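Local atomic coordinates of gamma-resorcylate decarboxylase (Polaromonas, PDB entry 4QRO), a protein that probably catalyses the manganese-dependent, non-oxidative decarboxylation of gamma-resorcylate (2,6-dihydroxybenzoate) to resorcinol, as a member of the amidohydrolase superfamily. Residues 123-132 / 159-169; 138-146 / 192-203. One frame throughout, in Å; residues are numbered along the deposited sequence.

Contact 1 pairs two neighbouring parallel strands and the loops that follow them; contact 2 packs the loop leading from the first of those strands toward helix 148-157 against helix 188-202, the next helix after the second strand. Their centres lie about 11 Å apart. They meet at Y142, whose OH is 2.6 Å from both S131 OG and G129 O, probable hydrogen bonds in each case, and again where P165 packs on T193. Contact 1 reaches the active site directly, since H164 binds the manganese that also holds the inhibitor 2-nitrobenzene-1,3-diol. Contact 2 stands back from it: the side chain of E192 is about 11 Å from the inhibitor and about 13 Å from the metal.

Contact 1: 123-132 / 159-169; sequences VGALVNGFSQ and VPFYLHPRNPL. With MN (manganese (II) ion), chain K; 38L (2-nitrobenzene-1,3-diol), chain M.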
loop_
_atom_site.group_PDB
_atom_site.type_symbol
_atom_site.label_atom_id
_atom_site.label_comp_id
_atom_site.label_asym_id
_atom_site.label_seq_id
_atom_site.Cartn_x
_atom_site.Cartn_y
_atom_site.Cartn_z
ATOM N N VAL A 123 -14.710 -24.019 8.362
ATOM C CA VAL A 123 -13.324 -24.369 8.034
ATOM C C VAL A 123 -12.328 -23.249 8.355
ATOM O O VAL A 123 -11.148 -23.370 8.061
ATOM C CB VAL A 123 -13.170 -24.831 6.561
ATOM C CG1 VAL A 123 -14.025 -26.061 6.293
ATOM C CG2 VAL A 123 -13.507 -23.710 5.590
ATOM N N GLY A 124 -12.806 -22.180 8.980
ATOM C CA GLY A 124 -11.963 -21.020 9.268
ATOM C C GLY A 124 -12.871 -19.938 9.758
ATOM O O GLY A 124 -14.058 -20.195 9.998
ATOM N N ALA A 125 -12.312 -18.742 9.911
ATOM C CA ALA A 125 -13.060 -17.545 10.294
ATOM C C ALA A 125 -12.736 -16.426 9.320
ATOM O O ALA A 125 -11.641 -16.403 8.755
ATOM C CB ALA A 125 -12.672 -17.127 11.686
ATOM N N LEU A 126 -13.697 -15.536 9.087
ATOM C CA LEU A 126 -13.440 -14.320 8.322
ATOM C C LEU A 126 -13.882 -13.131 9.145
ATOM O O LEU A 126 -14.988 -13.102 9.682
ATOM C CB LEU A 126 -14.124 -14.344 6.951
ATOM C CG LEU A 126 -13.796 -13.124 6.047
ATOM C CD1 LEU A 126 -13.633 -13.519 4.576
ATOM C CD2 LEU A 126 -14.830 -12.020 6.191
ATOM N N VAL A 127 -12.994 -12.151 9.253
ATOM C CA VAL A 127 -13.214 -10.979 10.081
ATOM C C VAL A 127 -12.812 -9.712 9.325
ATOM O O VAL A 127 -11.750 -9.659 8.717
ATOM C CB VAL A 127 -12.427 -11.085 11.403
ATOM C CG1 VAL A 127 -12.453 -9.774 12.187
ATOM C CG2 VAL A 127 -12.949 -12.254 12.239
ATOM N N ASN A 128 -13.659 -8.688 9.417
ATOM C CA ASN A 128 -13.499 -7.488 8.638
ATOM C C ASN A 128 -12.704 -6.449 9.382
ATOM O O ASN A 128 -13.228 -5.411 9.836
ATOM C CB ASN A 128 -14.857 -6.966 8.204
ATOM C CG ASN A 128 -15.672 -8.016 7.468
ATOM O OD1 ASN A 128 -15.261 -8.521 6.411
ATOM N ND2 ASN A 128 -16.838 -8.363 8.033
ATOM N N GLY A 129 -11.412 -6.722 9.493
ATOM C CA GLY A 129 -10.515 -5.772 10.115
ATOM C C GLY A 129 -10.861 -5.510 11.571
ATOM O O GLY A 129 -11.425 -6.373 12.262
ATOM N N PHE A 130 -10.537 -4.304 12.038
ATOM C CA PHE A 130 -10.730 -3.950 13.440
ATOM C C PHE A 130 -12.182 -3.985 13.880
ATOM O O PHE A 130 -13.118 -3.849 13.069
ATOM C CB PHE A 130 -10.172 -2.546 13.723
ATOM C CG PHE A 130 -10.875 -1.446 12.971
ATOM C CD1 PHE A 130 -12.035 -0.870 13.471
ATOM C CD2 PHE A 130 -10.358 -0.962 11.775
ATOM C CE1 PHE A 130 -12.690 0.134 12.775
ATOM C CE2 PHE A 130 -11.005 0.042 11.077
ATOM C CZ PHE A 130 -12.173 0.594 11.570
ATOM N N SER A 131 -12.367 -4.101 15.193
ATOM C CA SER A 131 -13.699 -4.049 15.786
ATOM C C SER A 131 -13.971 -2.736 16.522
ATOM O O SER A 131 -13.065 -2.095 17.091
ATOM C CB SER A 131 -13.883 -5.214 16.755
ATOM O OG SER A 131 -13.864 -6.424 16.067
ATOM N N GLN A 132 -15.235 -2.361 16.498
ATOM C CA GLN A 132 -15.764 -1.270 17.295
ATOM C C GLN A 132 -16.408 -1.907 18.521
ATOM O O GLN A 132 -17.180 -2.846 18.384
ATOM C CB GLN A 132 -16.800 -0.485 16.494
ATOM C CG GLN A 132 -16.222 0.315 15.323
ATOM C CD GLN A 132 -17.300 0.901 14.427
ATOM O OE1 GLN A 132 -17.781 0.247 13.529
ATOM N NE2 GLN A 132 -17.690 2.145 14.687
ATOM N N VAL A 159 -7.357 -23.925 12.223
ATOM C CA VAL A 159 -8.105 -23.374 11.109
ATOM C C VAL A 159 -7.587 -21.951 10.791
ATOM O O VAL A 159 -7.143 -21.232 11.698
ATOM C CB VAL A 159 -9.624 -23.316 11.364
ATOM C CG1 VAL A 159 -10.206 -24.713 11.536
ATOM C CG2 VAL A 159 -9.959 -22.408 12.546
ATOM N N PRO A 160 -7.632 -21.555 9.504
ATOM C CA PRO A 160 -7.130 -20.223 9.117
ATOM C C PRO A 160 -8.057 -19.073 9.490
ATOM O O PRO A 160 -9.267 -19.283 9.673
ATOM C CB PRO A 160 -7.039 -20.318 7.586
ATOM C CG PRO A 160 -6.974 -21.770 7.292
ATOM C CD PRO A 160 -7.865 -22.406 8.321
ATOM N N PHE A 161 -7.503 -17.857 9.519
ATOM C CA PHE A 161 -8.254 -16.642 9.872
ATOM C C PHE A 161 -8.063 -15.702 8.701
ATOM O O PHE A 161 -6.926 -15.373 8.389
ATOM C CB PHE A 161 -7.661 -16.067 11.180
ATOM C CG PHE A 161 -8.294 -14.783 11.677
ATOM C CD1 PHE A 161 -7.985 -13.551 11.086
ATOM C CD2 PHE A 161 -9.130 -14.785 12.780
ATOM C CE1 PHE A 161 -8.546 -12.380 11.536
ATOM C CE2 PHE A 161 -9.672 -13.596 13.262
ATOM C CZ PHE A 161 -9.382 -12.397 12.643
ATOM N N TYR A 162 -9.162 -15.290 8.078
ATOM C CA TYR A 162 -9.147 -14.421 6.887
ATOM C C TYR A 162 -9.326 -13.019 7.392
ATOM O O TYR A 162 -10.380 -12.678 7.930
ATOM C CB TYR A 162 -10.287 -14.804 5.941
ATOM C CG TYR A 162 -10.102 -14.392 4.495
ATOM C CD1 TYR A 162 -9.872 -13.061 4.143
ATOM C CD2 TYR A 162 -10.187 -15.344 3.463
ATOM C CE1 TYR A 162 -9.706 -12.697 2.815
ATOM C CE2 TYR A 162 -10.017 -14.990 2.131
ATOM C CZ TYR A 162 -9.773 -13.668 1.809
ATOM O OH TYR A 162 -9.627 -13.334 0.467
ATOM N N LEU A 163 -8.286 -12.195 7.252
ATOM C CA LEU A 163 -8.341 -10.831 7.726
ATOM C C LEU A 163 -8.759 -10.011 6.507
ATOM O O LEU A 163 -7.952 -9.738 5.623
ATOM C CB LEU A 163 -6.978 -10.406 8.301
ATOM C CG LEU A 163 -6.887 -8.924 8.726
ATOM C CD1 LEU A 163 -7.768 -8.626 9.922
ATOM C CD2 LEU A 163 -5.438 -8.535 9.035
ATOM N N HIS A 164 -10.043 -9.681 6.444
ATOM C CA HIS A 164 -10.664 -9.037 5.282
ATOM C C HIS A 164 -10.705 -7.540 5.555
ATOM O O HIS A 164 -10.582 -7.105 6.718
ATOM C CB HIS A 164 -12.090 -9.617 5.107
ATOM C CG HIS A 164 -12.848 -9.103 3.929
ATOM N ND1 HIS A 164 -13.660 -7.990 3.995
ATOM C CD2 HIS A 164 -12.955 -9.574 2.664
ATOM C CE1 HIS A 164 -14.224 -7.798 2.819
ATOM N NE2 HIS A 164 -13.817 -8.745 1.997
ATOM N N PRO A 165 -10.845 -6.722 4.501
ATOM C CA PRO A 165 -10.905 -5.286 4.815
ATOM C C PRO A 165 -12.174 -4.757 5.455
ATOM O O PRO A 165 -13.225 -5.422 5.475
ATOM C CB PRO A 165 -10.749 -4.610 3.433
ATOM C CG PRO A 165 -10.111 -5.638 2.569
ATOM C CD PRO A 165 -10.651 -6.956 3.057
ATOM N N ARG A 166 -12.034 -3.549 5.983
ATOM C CA ARG A 166 -13.130 -2.620 6.225
ATOM C C ARG A 166 -12.503 -1.248 6.031
ATOM O O ARG A 166 -11.264 -1.114 5.939
ATOM C CB ARG A 166 -13.731 -2.748 7.642
ATOM C CG ARG A 166 -12.760 -2.361 8.759
ATOM C CD ARG A 166 -13.403 -2.307 10.131
ATOM N NE ARG A 166 -14.483 -1.332 10.184
ATOM C CZ ARG A 166 -15.406 -1.275 11.137
ATOM N NH1 ARG A 166 -15.392 -2.152 12.141
ATOM N NH2 ARG A 166 -16.359 -0.344 11.070
ATOM N N ASN A 167 -13.344 -0.227 6.001
ATOM C CA ASN A 167 -12.859 1.157 5.946
ATOM C C ASN A 167 -12.397 1.674 7.295
ATOM O O ASN A 167 -12.921 1.268 8.327
ATOM C CB ASN A 167 -13.949 2.102 5.394
ATOM C CG ASN A 167 -13.894 2.242 3.879
ATOM O OD1 ASN A 167 -12.821 2.352 3.289
ATOM N ND2 ASN A 167 -15.058 2.243 3.242
ATOM N N PRO A 168 -11.415 2.599 7.299
ATOM C CA PRO A 168 -11.058 3.225 8.557
ATOM C C PRO A 168 -12.213 4.075 9.104
ATOM O O PRO A 168 -13.046 4.559 8.326
ATOM C CB PRO A 168 -9.864 4.140 8.182
ATOM C CG PRO A 168 -10.056 4.425 6.738
ATOM C CD PRO A 168 -10.676 3.186 6.153
ATOM N N LEU A 169 -12.260 4.253 10.420
ATOM C CA LEU A 169 -13.206 5.197 11.019
ATOM C C LEU A 169 -12.887 6.601 10.468
ATOM O O LEU A 169 -11.724 6.868 10.161
ATOM C CB LEU A 169 -13.069 5.185 12.535
ATOM C CG LEU A 169 -13.419 3.853 13.244
ATOM C CD1 LEU A 169 -13.282 3.986 14.744
ATOM C CD2 LEU A 169 -14.816 3.380 12.874
HETATM MN MN MN K . -14.499 -9.032 -0.143
HETATM O OAK 38L M . -13.421 -7.012 -0.661
HETATM N NAG 38L M . -13.793 -6.106 -1.355
HETATM O OAJ 38L M . -12.953 -5.487 -2.007
HETATM C CAA 38L M . -15.172 -5.786 -1.404
HETATM C CAF 38L M . -15.561 -4.706 -2.190
HETATM O OAH 38L M . -14.906 -4.452 -3.358
HETATM C CAE 38L M . -16.616 -3.885 -1.791
HETATM C CAD 38L M . -17.327 -4.170 -0.630
HETATM C CAC 38L M . -17.057 -5.343 0.069
HETATM C CAB 38L M . -16.013 -6.172 -0.339
HETATM O OAI 38L M . -15.809 -7.354 0.322
#
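R166 lays its guanidinium flat on the ring of F130, the planes only 5° apart and the centres 4.1 Å from each other, while R166 CD sits over the middle of that same ring face. A bend at chi3 (-60°) turns the guanidinium back along the ring, where NH1 gives a hydrogen bond to F130 O at 3.0 Å, in the guanidinium plane. R166 NH2 hydrogen-bonds Q132 OE1 at 2.9 Å from above the amide plane. With an alanine in place of R166, F130 O and Q132 OE1 would probably lose these donors and one face of the phenyl ring its cover. Upstream lies the buried, tightly knit part: strands 125-128 and 161-164, adjacent parallel strands of a beta-alpha-beta unit closed by helix 148-157, in what is the amidohydrolase barrel. V127 N points almost straight at Y162 O (3.0 Å), and H164 N bonds V127 O. On one face L126 CD1 sits over the Y162 ring, 3.6 Å from CG; on the other, V127 CB presses against F161 CZ. H164, with CG anti to its backbone N (chi1 -178°), sends NE2 to the manganese at 2.3 Å, a site completed by E8, H10, D287 and two inhibitor oxygens; its ND1 donates to P165 O. The far end is more open: Q132 and L169 are partly exposed, L169 CD2 lying 3.6 Å from Q132 NE2.

Contact 2: 138-146 / 192-203; sequences VPLYYDMAQ and ETAVHALRLMGS
D143 OD1 takes two hydrogen bonds from R199, one from NE at 3.0 Å and one from NH2 at 3.2 Å, so the arginine grips a single carboxylate oxygen side-on in a salt bridge. NH2 arrives on the syn lone pair, whereas NE comes from above the carboxylate plane, the two flat groups being turned 70° apart. The other oxygen, OD2, has its stronger partner in H179 of the second subunit, and R199 NH1 bonds I175 O of that subunit. One face of the same guanidinium lies on Y141, centres 4.3 Å apart, an off-centre cation-pi stack. Y141 then turns its CD2 edge into the middle of the H196 face, a T-shaped pair with planes at 63°, and its OH donates to the syn lone pair of E192 OE2 at 2.7 Å; a water bridges that hydroxyl to E192 OE1. H196, whose CG stands anti to its backbone N (chi1 -160°), reaches out from the helix to accept from Y142 N through NE2 (3.1 Å, nearly straight). One turn further along the helix, L200 CD2 lies against the Y142-D143 peptide. The loop thus covers one side of helix 188-202 at the subunit interface, while A194, A197, L198 and M201 of that helix pack on helices 223-232 and 249-256 and on strand 257-260.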
loop_
_atom_site.group_PDB
_atom_site.type_symbol
_atom_site.label_atom_id
_atom_site.label_comp_id
_atom_site.label_asym_id
_atom_site.label_seq_id
_atom_site.Cartn_x
_atom_site.Cartn_y
_atom_site.Cartn_z
ATOM N N VAL A 138 -10.923 3.410 21.634
ATOM C CA VAL A 138 -10.166 3.162 20.419
ATOM C C VAL A 138 -10.665 1.921 19.697
ATOM O O VAL A 138 -11.209 0.993 20.330
ATOM C CB VAL A 138 -8.661 2.974 20.725
ATOM C CG1 VAL A 138 -8.091 4.252 21.317
ATOM C CG2 VAL A 138 -8.408 1.779 21.654
ATOM N N PRO A 139 -10.426 1.877 18.377
ATOM C CA PRO A 139 -10.631 0.637 17.623
ATOM C C PRO A 139 -9.728 -0.532 18.078
ATOM O O PRO A 139 -8.562 -0.364 18.481
ATOM C CB PRO A 139 -10.341 1.042 16.167
ATOM C CG PRO A 139 -9.557 2.309 16.238
ATOM C CD PRO A 139 -9.966 2.994 17.514
ATOM N N LEU A 140 -10.291 -1.728 17.982
ATOM C CA LEU A 140 -9.679 -2.904 18.486
ATOM C C LEU A 140 -8.978 -3.658 17.347
ATOM O O LEU A 140 -9.627 -4.102 16.400
ATOM C CB LEU A 140 -10.766 -3.750 19.122
ATOM C CG LEU A 140 -11.432 -3.128 20.360
ATOM C CD1 LEU A 140 -12.573 -4.043 20.759
ATOM C CD2 LEU A 140 -10.478 -2.989 21.545
ATOM N N TYR A 141 -7.657 -3.726 17.438
ATOM C CA TYR A 141 -6.826 -4.511 16.555
ATOM C C TYR A 141 -6.355 -5.769 17.264
ATOM O O TYR A 141 -6.057 -5.768 18.449
ATOM C CB TYR A 141 -5.622 -3.674 16.093
ATOM C CG TYR A 141 -6.023 -2.559 15.158
ATOM C CD1 TYR A 141 -6.471 -1.322 15.642
ATOM C CD2 TYR A 141 -5.994 -2.753 13.782
ATOM C CE1 TYR A 141 -6.872 -0.312 14.759
ATOM C CE2 TYR A 141 -6.399 -1.767 12.905
ATOM C CZ TYR A 141 -6.824 -0.549 13.389
ATOM O OH TYR A 141 -7.192 0.424 12.481
ATOM N N TYR A 142 -6.115 -6.815 16.483
ATOM C CA TYR A 142 -5.971 -8.170 17.047
ATOM C C TYR A 142 -4.524 -8.538 17.416
ATOM O O TYR A 142 -4.269 -9.650 17.816
ATOM C CB TYR A 142 -6.678 -9.195 16.147
ATOM C CG TYR A 142 -8.058 -8.706 15.744
ATOM C CD1 TYR A 142 -8.940 -8.192 16.700
ATOM C CD2 TYR A 142 -8.489 -8.749 14.416
ATOM C CE1 TYR A 142 -10.201 -7.725 16.349
ATOM C CE2 TYR A 142 -9.750 -8.279 14.052
ATOM C CZ TYR A 142 -10.609 -7.767 15.032
ATOM O OH TYR A 142 -11.862 -7.289 14.693
ATOM N N ASP A 143 -3.603 -7.574 17.323
ATOM C CA ASP A 143 -2.287 -7.690 17.939
ATOM C C ASP A 143 -2.333 -7.392 19.426
ATOM O O ASP A 143 -1.432 -7.809 20.146
ATOM C CB ASP A 143 -1.269 -6.744 17.292
ATOM C CG ASP A 143 -1.717 -5.295 17.347
ATOM O OD1 ASP A 143 -2.723 -4.975 16.697
ATOM O OD2 ASP A 143 -1.070 -4.484 18.033
ATOM N N MET A 144 -3.357 -6.665 19.880
ATOM C CA MET A 144 -3.434 -6.222 21.290
ATOM C C MET A 144 -3.462 -7.448 22.212
ATOM O O MET A 144 -4.011 -8.481 21.846
ATOM C CB MET A 144 -4.654 -5.325 21.536
ATOM C CG MET A 144 -4.659 -4.007 20.759
ATOM S SD MET A 144 -6.330 -3.256 20.722
ATOM C CE MET A 144 -6.003 -1.599 20.126
ATOM N N ALA A 145 -2.876 -7.309 23.405
ATOM C CA ALA A 145 -2.607 -8.447 24.297
ATOM C C ALA A 145 -3.831 -9.306 24.639
ATOM O O ALA A 145 -3.726 -10.535 24.801
ATOM C CB ALA A 145 -1.955 -7.942 25.582
ATOM N N GLN A 146 -4.990 -8.672 24.764
ATOM C CA GLN A 146 -6.195 -9.407 25.151
ATOM C C GLN A 146 -6.587 -10.484 24.106
ATOM O O GLN A 146 -7.291 -11.437 24.447
ATOM C CB GLN A 146 -7.358 -8.449 25.533
ATOM C CG GLN A 146 -8.007 -7.633 24.394
ATOM C CD GLN A 146 -7.375 -6.278 24.148
ATOM O OE1 GLN A 146 -6.188 -6.073 24.405
ATOM N NE2 GLN A 146 -8.163 -5.349 23.620
ATOM N N GLU A 192 -5.664 -0.182 5.159
ATOM C CA GLU A 192 -6.181 -0.591 6.463
ATOM C C GLU A 192 -5.771 -2.031 6.790
ATOM O O GLU A 192 -5.267 -2.318 7.879
ATOM C CB GLU A 192 -7.700 -0.456 6.473
ATOM C CG GLU A 192 -8.348 -0.872 7.775
ATOM C CD GLU A 192 -7.890 -0.053 8.969
ATOM O OE1 GLU A 192 -7.761 1.209 8.854
ATOM O OE2 GLU A 192 -7.676 -0.684 10.041
ATOM N N THR A 193 -5.929 -2.906 5.816
ATOM C CA THR A 193 -5.704 -4.336 6.020
ATOM C C THR A 193 -4.204 -4.682 6.033
ATOM O O THR A 193 -3.749 -5.499 6.838
ATOM C CB THR A 193 -6.472 -5.115 4.936
ATOM O OG1 THR A 193 -7.819 -4.601 4.856
ATOM C CG2 THR A 193 -6.473 -6.590 5.215
ATOM N N ALA A 194 -3.435 -4.061 5.138
ATOM C CA ALA A 194 -1.987 -4.215 5.150
ATOM C C ALA A 194 -1.410 -3.817 6.501
ATOM O O ALA A 194 -0.574 -4.524 7.040
ATOM C CB ALA A 194 -1.348 -3.392 4.028
ATOM N N VAL A 195 -1.850 -2.684 7.058
ATOM C CA VAL A 195 -1.311 -2.239 8.345
ATOM C C VAL A 195 -1.740 -3.146 9.501
ATOM O O VAL A 195 -0.924 -3.487 10.353
ATOM C CB VAL A 195 -1.643 -0.766 8.618
ATOM C CG1 VAL A 195 -1.235 -0.379 10.027
ATOM C CG2 VAL A 195 -0.888 0.097 7.604
ATOM N N HIS A 196 -2.990 -3.597 9.490
ATOM C CA HIS A 196 -3.438 -4.543 10.504
ATOM C C HIS A 196 -2.580 -5.824 10.462
ATOM O O HIS A 196 -2.122 -6.327 11.516
ATOM C CB HIS A 196 -4.902 -4.836 10.294
ATOM C CG HIS A 196 -5.599 -5.391 11.497
ATOM N ND1 HIS A 196 -6.952 -5.200 11.711
ATOM C CD2 HIS A 196 -5.140 -6.094 12.561
ATOM C CE1 HIS A 196 -7.295 -5.780 12.852
ATOM N NE2 HIS A 196 -6.215 -6.335 13.377
ATOM N N ALA A 197 -2.332 -6.339 9.254
ATOM C CA ALA A 197 -1.535 -7.576 9.095
ATOM C C ALA A 197 -0.114 -7.352 9.603
ATOM O O ALA A 197 0.447 -8.203 10.290
ATOM C CB ALA A 197 -1.524 -8.023 7.652
ATOM N N LEU A 198 0.462 -6.195 9.279
ATOM C CA LEU A 198 1.796 -5.850 9.779
ATOM C C LEU A 198 1.860 -5.682 11.286
ATOM O O LEU A 198 2.851 -6.055 11.902
ATOM C CB LEU A 198 2.322 -4.589 9.090
ATOM C CG LEU A 198 2.718 -4.730 7.618
ATOM C CD1 LEU A 198 2.978 -3.370 6.968
ATOM C CD2 LEU A 198 3.934 -5.650 7.468
ATOM N N ARG A 199 0.820 -5.107 11.883
ATOM C CA ARG A 199 0.696 -5.062 13.338
ATOM C C ARG A 199 0.755 -6.473 13.940
ATOM O O ARG A 199 1.492 -6.695 14.902
ATOM C CB ARG A 199 -0.567 -4.322 13.783
ATOM C CG ARG A 199 -0.542 -2.826 13.504
ATOM C CD ARG A 199 -1.848 -2.134 13.900
ATOM N NE ARG A 199 -2.251 -2.403 15.291
ATOM C CZ ARG A 199 -2.585 -1.468 16.188
ATOM N NH1 ARG A 199 -2.594 -0.161 15.873
ATOM N NH2 ARG A 199 -2.934 -1.839 17.417
ATOM N N LEU A 200 0.049 -7.431 13.348
ATOM C CA LEU A 200 0.109 -8.822 13.859
ATOM C C LEU A 200 1.543 -9.383 13.778
ATOM O O LEU A 200 2.049 -9.964 14.731
ATOM C CB LEU A 200 -0.837 -9.730 13.083
ATOM C CG LEU A 200 -2.345 -9.460 13.105
ATOM C CD1 LEU A 200 -3.070 -10.500 12.265
ATOM C CD2 LEU A 200 -2.853 -9.473 14.548
ATOM N N MET A 201 2.185 -9.213 12.627
ATOM C CA MET A 201 3.553 -9.729 12.393
ATOM C C MET A 201 4.603 -9.095 13.331
ATOM O O MET A 201 5.404 -9.814 13.946
ATOM C CB MET A 201 3.973 -9.509 10.923
ATOM C CG MET A 201 3.191 -10.328 9.911
ATOM S SD MET A 201 3.736 -10.048 8.204
ATOM C CE MET A 201 2.276 -9.343 7.464
ATOM N N GLY A 202 4.579 -7.772 13.451
ATOM C CA GLY A 202 5.470 -7.037 14.384
ATOM C C GLY A 202 5.282 -7.357 15.874
ATOM O O GLY A 202 6.230 -7.271 16.674
ATOM N N SER A 203 4.076 -7.761 16.254
ATOM C CA SER A 203 3.744 -7.899 17.674
ATOM C C SER A 203 4.420 -9.064 18.328
ATOM O O SER A 203 4.425 -9.146 19.552
ATOM C CB SER A 203 2.246 -8.043 17.868
ATOM O OG SER A 203 1.807 -9.258 17.276
HETATM O O HOH W 1 -7.626 3.172 10.856
#